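Phosphatidylinositide phosphatase SAC2 (Homo sapiens, PDB 4XUU) dephosphorylates phosphatidylinositol 4-phosphate at the inositol 4-position during endocytic recycling, and is represented here by its hSac2 domain, a pleckstrin-homology-like module. Local coordinates at residues Val70-Leu78 / Ala161-Ile169; Leu81-Pro90 / Leu150-Ala159. All coordinates share one frame; numbering follows the deposited sequence.

In the fold
After helix 4-19 the chain builds strands 26-34, 48-54 and 57-63 and reaches the first half of contact 1 on strand 70-77, an outermost strand of the sheet in this chain. The first half of contact 2, strand 81-88, follows directly. The chain then runs through strands 99-107 and 110-119 and helix 129-145 before residues 150-159 return alongside strand 81-88, closing a loop of 59 residues. The tail 161-169 continues back to strand 70-77, and contact 1 thereby closes a loop of 82 residues that wholly encloses the smaller one. The centres of the two contacts lie about 19 Å apart: a single C-terminal run ties strand 70-77 to the far side of the sheet, where it adds strand 152-154 beside 81-88.

Contact 1: Val70-Leu78 / Ala161-Ile169. Unlike the reference sequence in segment 161-169: Ala161 (reference Ser).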
# COMPACT_ATOMS: atom_id res chain seq x y z
N VAL A 70 -2.79 -28.81 -17.43
CA VAL A 70 -1.66 -28.07 -17.90
C VAL A 70 -1.26 -28.10 -19.36
O VAL A 70 -1.40 -29.05 -20.05
CB VAL A 70 -0.50 -28.48 -17.13
CG1 VAL A 70 0.62 -27.57 -17.46
CG2 VAL A 70 -0.86 -28.40 -15.69
N ASN A 71 -0.78 -26.96 -19.81
CA ASN A 71 -0.33 -26.75 -21.13
C ASN A 71 1.13 -26.46 -21.04
O ASN A 71 1.88 -26.65 -21.97
CB ASN A 71 -1.02 -25.50 -21.59
CG ASN A 71 -1.34 -25.50 -23.02
OD1 ASN A 71 -0.93 -24.62 -23.76
ND2 ASN A 71 -2.09 -26.48 -23.44
N GLN A 72 1.54 -25.94 -19.90
CA GLN A 72 2.91 -25.56 -19.68
C GLN A 72 3.23 -25.61 -18.22
O GLN A 72 2.41 -25.31 -17.42
CB GLN A 72 3.10 -24.16 -20.20
CG GLN A 72 4.47 -23.67 -20.13
CD GLN A 72 4.57 -22.30 -20.67
OE1 GLN A 72 5.21 -21.45 -20.10
NE2 GLN A 72 3.93 -22.07 -21.76
N TYR A 73 4.45 -25.95 -17.87
CA TYR A 73 4.85 -26.04 -16.47
C TYR A 73 6.32 -25.64 -16.30
O TYR A 73 7.18 -26.09 -17.04
CB TYR A 73 4.62 -27.46 -15.94
CG TYR A 73 5.14 -27.71 -14.54
CD1 TYR A 73 6.47 -28.12 -14.34
CD2 TYR A 73 4.32 -27.57 -13.43
CE1 TYR A 73 6.96 -28.36 -13.07
CE2 TYR A 73 4.80 -27.81 -12.14
CZ TYR A 73 6.12 -28.20 -11.97
OH TYR A 73 6.61 -28.44 -10.71
N GLN A 74 6.58 -24.81 -15.30
CA GLN A 74 7.93 -24.33 -15.04
C GLN A 74 8.21 -24.26 -13.54
O GLN A 74 7.45 -23.65 -12.79
CB GLN A 74 8.14 -22.93 -15.62
CG GLN A 74 8.22 -22.84 -17.15
CD GLN A 74 8.49 -21.43 -17.64
OE1 GLN A 74 7.90 -20.48 -17.14
NE2 GLN A 74 9.38 -21.29 -18.60
N ARG A 75 9.29 -24.91 -13.10
CA ARG A 75 9.85 -24.62 -11.80
C ARG A 75 10.98 -23.65 -12.03
O ARG A 75 11.84 -23.86 -12.89
CB ARG A 75 10.38 -25.88 -11.10
CG ARG A 75 10.96 -25.59 -9.71
CD ARG A 75 11.67 -26.80 -9.14
NE ARG A 75 12.37 -26.49 -7.90
CZ ARG A 75 13.60 -25.98 -7.83
NH1 ARG A 75 14.28 -25.70 -8.94
NH2 ARG A 75 14.14 -25.73 -6.65
N LEU A 76 10.98 -22.57 -11.26
CA LEU A 76 11.95 -21.51 -11.44
C LEU A 76 12.55 -21.16 -10.09
O LEU A 76 11.83 -20.81 -9.15
CB LEU A 76 11.28 -20.28 -12.07
CG LEU A 76 10.70 -20.45 -13.48
CD1 LEU A 76 9.51 -19.53 -13.73
CD2 LEU A 76 11.78 -20.26 -14.54
N SER A 77 13.87 -21.28 -10.00
CA SER A 77 14.59 -20.91 -8.79
C SER A 77 14.37 -19.43 -8.50
O SER A 77 14.26 -18.63 -9.43
CB SER A 77 16.08 -21.20 -8.94
OG SER A 77 16.78 -20.84 -7.77
N LEU A 78 14.29 -19.09 -7.22
CA LEU A 78 14.10 -17.69 -6.82
C LEU A 78 15.32 -16.82 -7.13
O LEU A 78 15.19 -15.61 -7.31
CB LEU A 78 13.70 -17.58 -5.35
CG LEU A 78 12.24 -17.94 -5.00
CD1 LEU A 78 12.08 -18.10 -3.50
CD2 LEU A 78 11.25 -16.91 -5.52
N ALA A 161 6.13 -8.54 -26.22
CA ALA A 161 5.93 -9.92 -25.82
C ALA A 161 7.21 -10.49 -25.20
O ALA A 161 8.31 -10.04 -25.50
CB ALA A 161 5.49 -10.77 -27.01
N SER A 162 7.04 -11.48 -24.33
CA SER A 162 8.16 -12.21 -23.77
C SER A 162 8.76 -13.16 -24.80
O SER A 162 8.09 -13.55 -25.75
CB SER A 162 7.71 -13.01 -22.54
OG SER A 162 8.65 -14.01 -22.20
N LYS A 163 10.03 -13.53 -24.59
CA LYS A 163 10.63 -14.64 -25.32
C LYS A 163 9.83 -15.90 -25.00
O LYS A 163 9.32 -16.03 -23.89
CB LYS A 163 12.09 -14.84 -24.89
CG LYS A 163 13.05 -13.76 -25.34
CD LYS A 163 14.49 -14.17 -25.05
CE LYS A 163 15.49 -13.18 -25.62
NZ LYS A 163 15.54 -11.91 -24.85
N PRO A 164 9.70 -16.82 -25.97
CA PRO A 164 8.90 -18.03 -25.73
C PRO A 164 9.34 -18.79 -24.48
O PRO A 164 10.54 -19.01 -24.28
CB PRO A 164 9.14 -18.88 -27.00
CG PRO A 164 10.30 -18.24 -27.69
CD PRO A 164 10.24 -16.80 -27.34
N HIS A 165 8.37 -19.16 -23.64
CA HIS A 165 8.66 -19.93 -22.44
C HIS A 165 8.89 -21.39 -22.79
O HIS A 165 8.25 -21.94 -23.68
CB HIS A 165 7.50 -19.85 -21.43
CG HIS A 165 7.09 -18.46 -21.08
ND1 HIS A 165 7.86 -17.62 -20.31
CD2 HIS A 165 5.96 -17.76 -21.38
CE1 HIS A 165 7.23 -16.47 -20.15
NE2 HIS A 165 6.08 -16.53 -20.80
N GLU A 166 9.81 -22.01 -22.07
CA GLU A 166 10.08 -23.43 -22.23
C GLU A 166 9.79 -24.16 -20.92
O GLU A 166 9.95 -23.59 -19.84
CB GLU A 166 11.52 -23.66 -22.67
CG GLU A 166 11.74 -23.39 -24.15
CD GLU A 166 13.20 -23.33 -24.54
OE1 GLU A 166 13.88 -22.35 -24.16
OE2 GLU A 166 13.67 -24.26 -25.23
N ASP A 167 9.34 -25.40 -21.02
CA ASP A 167 9.06 -26.21 -19.84
C ASP A 167 10.35 -26.49 -19.08
O ASP A 167 11.38 -26.80 -19.69
CB ASP A 167 8.35 -27.52 -20.22
CG ASP A 167 6.91 -27.30 -20.66
OD1 ASP A 167 6.20 -26.50 -20.02
OD2 ASP A 167 6.48 -27.94 -21.65
N ILE A 168 10.30 -26.36 -17.76
CA ILE A 168 11.47 -26.58 -16.91
C ILE A 168 11.11 -27.25 -15.58
O ILE A 168 10.22 -26.80 -14.86
CB ILE A 168 12.32 -25.28 -16.72
CG1 ILE A 168 13.25 -25.39 -15.51
CG2 ILE A 168 11.46 -24.06 -16.60
CD1 ILE A 168 14.25 -24.25 -15.39
N ILE A 169 11.82 -28.34 -15.30
CA ILE A 169 11.61 -29.16 -14.12
C ILE A 169 12.45 -28.67 -12.94
O ILE A 169 12.00 -28.71 -11.79
CB ILE A 169 11.96 -30.65 -14.42
CG1 ILE A 169 10.98 -31.24 -15.44
CG2 ILE A 169 12.04 -31.49 -13.14
CD1 ILE A 169 9.52 -31.22 -15.02
OXT ILE A 169 13.59 -28.22 -13.09
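Gln74 and Ile168 form a single backbone bridge by which the C-terminal tail joins strand 70-77, at one edge of the pleckstrin-homology-like sheet within this chain. Ile168 uses both its N and its O: the N donates to Tyr73 O (3.2 Å), and the O accepts from Arg75 N (2.7 Å). One residue earlier, Asp167 mimics a further backbone partner, its OD1 taking the Tyr73 N-H at 2.8 Å in a nearly straight bond (174°). The Gln74 side chain leaves with CG opposite its carbonyl carbon (chi1 -71°) and runs on extended, which brings CG against Ile168 CG2 (3.5 Å) and carries NE2 to Glu166 O (2.7 Å). That carbonyl lies close to the amide plane, and NE2 also bonds Tyr105 OH. A leucine in place of Gln74 would probably leave the Glu166 carbonyl without this donor and the tail freer to move ahead of the bridge. The Gln72 amide end packs against His165 CB, the two side chains crossing at about a right angle, while the imidazole bonds Tyr105 OH and stacks on His115. Tyr73 CE1 meets Ile169 CD1 at 4.3 Å, beside Leu12 and His4 of the second subunit; the Arg75 guanidinium pairs with Glu24. The tail is thus held chiefly by directional bonds, two from backbone to backbone and two through side chains, with modest apolar packing around them.

Contact 2: Leu81-Pro90 / Leu150-Ala159; sequences LEKIEIGPEP and LPIIEKKLEA. Unlike the reference sequence in segment 150-159: Ala159 (reference Arg).
Ile84 and Ile152, with Glu85 and Ile153 next to them, bring strands 81-88 and 152-154 together as parallel neighbours whose axes differ by 26°. Three nearly linear hydrogen bonds join them: Ile84 N to Pro151 O (2.9 Å), Ile153 N to Ile84 O (2.7 Å) and Ile86 N to Ile153 O (2.8 Å). On the face carrying Ile84, Ile86 and Ile152, both Ile84 and Ile86 set CG1 opposite the carbonyl carbon. The same conformation meets different neighbours along the strand: Ile84 CD1 touches Leu150 CD2 at 3.6 Å, whereas Ile86 lies side by side with Ile152, its CD1 near Ile152 CG2. Leu150 swings CG away from its own N (chi1 -176°), so that CD1 lies on Leu81 and CD2 bridges Leu81 and Ile84. Helix 129-145 covers this face, with Ala136 and Leu139 against Ile84.

The other face, with Glu85 and Ile153, mixes charge with apolar contacts such as Lys83 CD against Ile153 CD1. Glu85, extended beyond CG, points OE2 at Lys155 NZ in a salt bridge of 3.5 Å; OE1 bonds His104 NE2, and both carboxylate oxygens have partners. The Lys155 chain runs past the carboxylate with CD 3.5 Å from Glu85 OE2, then bends at chi3 and chi4 to bring NZ round to it; the same ammonium donates to Lys156 O. Lys83 and Glu158 widen the network through long ion pairs. Further along the chain, Leu157 passes Glu85 in the opposite direction, Leu157 CD2 against Glu85 CB at 3.8 Å. Its other methyl, Leu157 CD1, packs on Pro90 CD at 4.0 Å. Residues 152-154 pair antiparallel with a strand of the third subunit. The arrangement is that of a pleckstrin-homology-like sheet backed by its C-terminal helix, here lengthened by a short parallel strand through which it runs on into another subunit.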
# COMPACT_ATOMS: atom_id res chain seq x y z
N LEU A 81 14.69 -15.02 -10.43
CA LEU A 81 13.65 -13.99 -10.48
C LEU A 81 14.27 -12.61 -10.28
O LEU A 81 14.65 -12.26 -9.17
CB LEU A 81 12.57 -14.26 -9.42
CG LEU A 81 11.33 -13.35 -9.39
CD1 LEU A 81 10.63 -13.31 -10.75
CD2 LEU A 81 10.37 -13.78 -8.31
N GLU A 82 14.38 -11.85 -11.37
CA GLU A 82 15.13 -10.59 -11.38
C GLU A 82 14.39 -9.43 -10.70
O GLU A 82 14.96 -8.75 -9.84
CB GLU A 82 15.48 -10.17 -12.81
CG GLU A 82 16.24 -11.21 -13.63
CD GLU A 82 16.51 -10.75 -15.06
OE1 GLU A 82 15.74 -9.90 -15.57
OE2 GLU A 82 17.50 -11.22 -15.67
N LYS A 83 13.15 -9.21 -11.11
CA LYS A 83 12.36 -8.07 -10.65
C LYS A 83 10.88 -8.29 -10.91
O LYS A 83 10.50 -9.17 -11.69
CB LYS A 83 12.83 -6.78 -11.33
CG LYS A 83 12.77 -6.80 -12.85
CD LYS A 83 13.22 -5.50 -13.46
CE LYS A 83 13.03 -5.52 -14.97
NZ LYS A 83 13.32 -4.21 -15.60
N ILE A 84 10.04 -7.49 -10.25
CA ILE A 84 8.61 -7.50 -10.49
C ILE A 84 8.13 -6.10 -10.88
O ILE A 84 8.48 -5.11 -10.23
CB ILE A 84 7.81 -8.00 -9.25
CG1 ILE A 84 8.24 -9.42 -8.87
CG2 ILE A 84 6.31 -7.96 -9.53
CD1 ILE A 84 7.69 -9.91 -7.55
N GLU A 85 7.33 -6.02 -11.94
CA GLU A 85 6.71 -4.77 -12.35
C GLU A 85 5.20 -4.84 -12.17
O GLU A 85 4.59 -5.85 -12.54
CB GLU A 85 7.04 -4.45 -13.80
CG GLU A 85 8.51 -4.23 -14.08
CD GLU A 85 8.77 -3.92 -15.54
OE1 GLU A 85 8.16 -4.58 -16.41
OE2 GLU A 85 9.58 -3.01 -15.81
N ILE A 86 4.60 -3.80 -11.61
CA ILE A 86 3.15 -3.73 -11.44
C ILE A 86 2.58 -2.43 -12.01
O ILE A 86 2.87 -1.33 -11.51
CB ILE A 86 2.71 -3.92 -9.96
CG1 ILE A 86 3.07 -5.32 -9.47
CG2 ILE A 86 1.20 -3.69 -9.82
CD1 ILE A 86 2.84 -5.55 -7.98
N GLY A 87 1.75 -2.56 -13.04
CA GLY A 87 1.12 -1.40 -13.65
C GLY A 87 -0.06 -1.76 -14.53
O GLY A 87 -0.42 -2.94 -14.63
N PRO A 88 -0.66 -0.75 -15.18
CA PRO A 88 -1.79 -0.98 -16.09
C PRO A 88 -1.43 -1.93 -17.23
O PRO A 88 -0.31 -1.88 -17.74
CB PRO A 88 -2.08 0.42 -16.64
CG PRO A 88 -1.54 1.35 -15.61
CD PRO A 88 -0.32 0.68 -15.09
N GLU A 89 -2.38 -2.78 -17.60
CA GLU A 89 -2.20 -3.77 -18.66
C GLU A 89 -1.72 -3.17 -19.99
O GLU A 89 -2.16 -2.08 -20.38
CB GLU A 89 -3.49 -4.58 -18.89
CG GLU A 89 -4.75 -3.74 -19.02
CD GLU A 89 -5.81 -4.38 -19.91
OE1 GLU A 89 -6.88 -3.75 -20.09
OE2 GLU A 89 -5.58 -5.49 -20.43
N PRO A 90 -0.80 -3.87 -20.68
CA PRO A 90 -0.32 -3.44 -21.99
C PRO A 90 -1.36 -3.65 -23.09
O PRO A 90 -1.27 -4.62 -23.86
CB PRO A 90 0.91 -4.32 -22.23
CG PRO A 90 0.67 -5.54 -21.41
CD PRO A 90 -0.07 -5.06 -20.19
N LEU A 150 14.77 -8.40 -4.19
CA LEU A 150 13.85 -8.42 -5.31
C LEU A 150 13.13 -7.08 -5.42
O LEU A 150 12.26 -6.78 -4.60
CB LEU A 150 12.83 -9.55 -5.15
CG LEU A 150 11.84 -9.75 -6.31
CD1 LEU A 150 12.57 -10.19 -7.57
CD2 LEU A 150 10.78 -10.76 -5.93
N PRO A 151 13.50 -6.26 -6.42
CA PRO A 151 12.82 -4.98 -6.59
C PRO A 151 11.38 -5.13 -7.10
O PRO A 151 11.14 -5.85 -8.07
CB PRO A 151 13.69 -4.24 -7.61
CG PRO A 151 14.45 -5.29 -8.32
CD PRO A 151 14.63 -6.42 -7.35
N ILE A 152 10.44 -4.47 -6.42
CA ILE A 152 9.07 -4.34 -6.91
C ILE A 152 8.89 -2.92 -7.45
O ILE A 152 9.04 -1.94 -6.72
CB ILE A 152 8.02 -4.61 -5.81
CG1 ILE A 152 8.29 -5.95 -5.12
CG2 ILE A 152 6.61 -4.60 -6.41
CD1 ILE A 152 7.53 -6.14 -3.81
N ILE A 153 8.58 -2.83 -8.75
CA ILE A 153 8.53 -1.56 -9.46
C ILE A 153 7.11 -1.19 -9.90
O ILE A 153 6.43 -1.97 -10.56
CB ILE A 153 9.47 -1.57 -10.70
CG1 ILE A 153 10.87 -2.06 -10.30
CG2 ILE A 153 9.53 -0.20 -11.35
CD1 ILE A 153 11.76 -2.43 -11.46
N GLU A 154 6.67 0.01 -9.52
CA GLU A 154 5.42 0.58 -10.02
C GLU A 154 5.74 1.46 -11.22
O GLU A 154 6.39 2.50 -11.08
CB GLU A 154 4.72 1.42 -8.95
CG GLU A 154 4.39 0.72 -7.64
CD GLU A 154 3.85 1.68 -6.58
OE1 GLU A 154 3.01 2.55 -6.94
OE2 GLU A 154 4.25 1.58 -5.40
N LYS A 155 5.30 1.02 -12.40
CA LYS A 155 5.49 1.78 -13.64
C LYS A 155 4.54 1.29 -14.72
O LYS A 155 3.82 0.31 -14.53
CB LYS A 155 6.95 1.72 -14.13
CG LYS A 155 7.43 0.34 -14.58
CD LYS A 155 8.89 0.37 -15.03
CE LYS A 155 9.06 0.93 -16.45
NZ LYS A 155 8.65 -0.05 -17.50
N LYS A 156 4.53 1.98 -15.86
CA LYS A 156 3.76 1.53 -17.02
C LYS A 156 4.41 0.27 -17.61
O LYS A 156 5.63 0.14 -17.62
CB LYS A 156 3.67 2.63 -18.08
CG LYS A 156 2.93 3.88 -17.62
CD LYS A 156 1.41 3.68 -17.58
CE LYS A 156 0.71 4.84 -16.88
NZ LYS A 156 0.78 6.12 -17.66
N LEU A 157 3.57 -0.65 -18.07
CA LEU A 157 4.05 -1.89 -18.67
C LEU A 157 4.22 -1.71 -20.17
O LEU A 157 3.39 -1.09 -20.84
CB LEU A 157 3.10 -3.05 -18.35
CG LEU A 157 2.87 -3.40 -16.87
CD1 LEU A 157 1.81 -4.49 -16.73
CD2 LEU A 157 4.16 -3.82 -16.16
N GLU A 158 5.32 -2.25 -20.70
CA GLU A 158 5.69 -2.08 -22.10
C GLU A 158 4.91 -3.00 -23.02
O GLU A 158 4.60 -4.14 -22.66
CB GLU A 158 7.20 -2.27 -22.28
CG GLU A 158 8.04 -1.27 -21.50
CD GLU A 158 9.51 -1.67 -21.42
OE1 GLU A 158 9.94 -2.11 -20.34
OE2 GLU A 158 10.22 -1.54 -22.44
N ALA A 159 4.61 -2.50 -24.22
CA ALA A 159 3.80 -3.22 -25.21
C ALA A 159 4.64 -4.21 -26.03
O ALA A 159 4.65 -4.16 -27.27
CB ALA A 159 3.08 -2.23 -26.12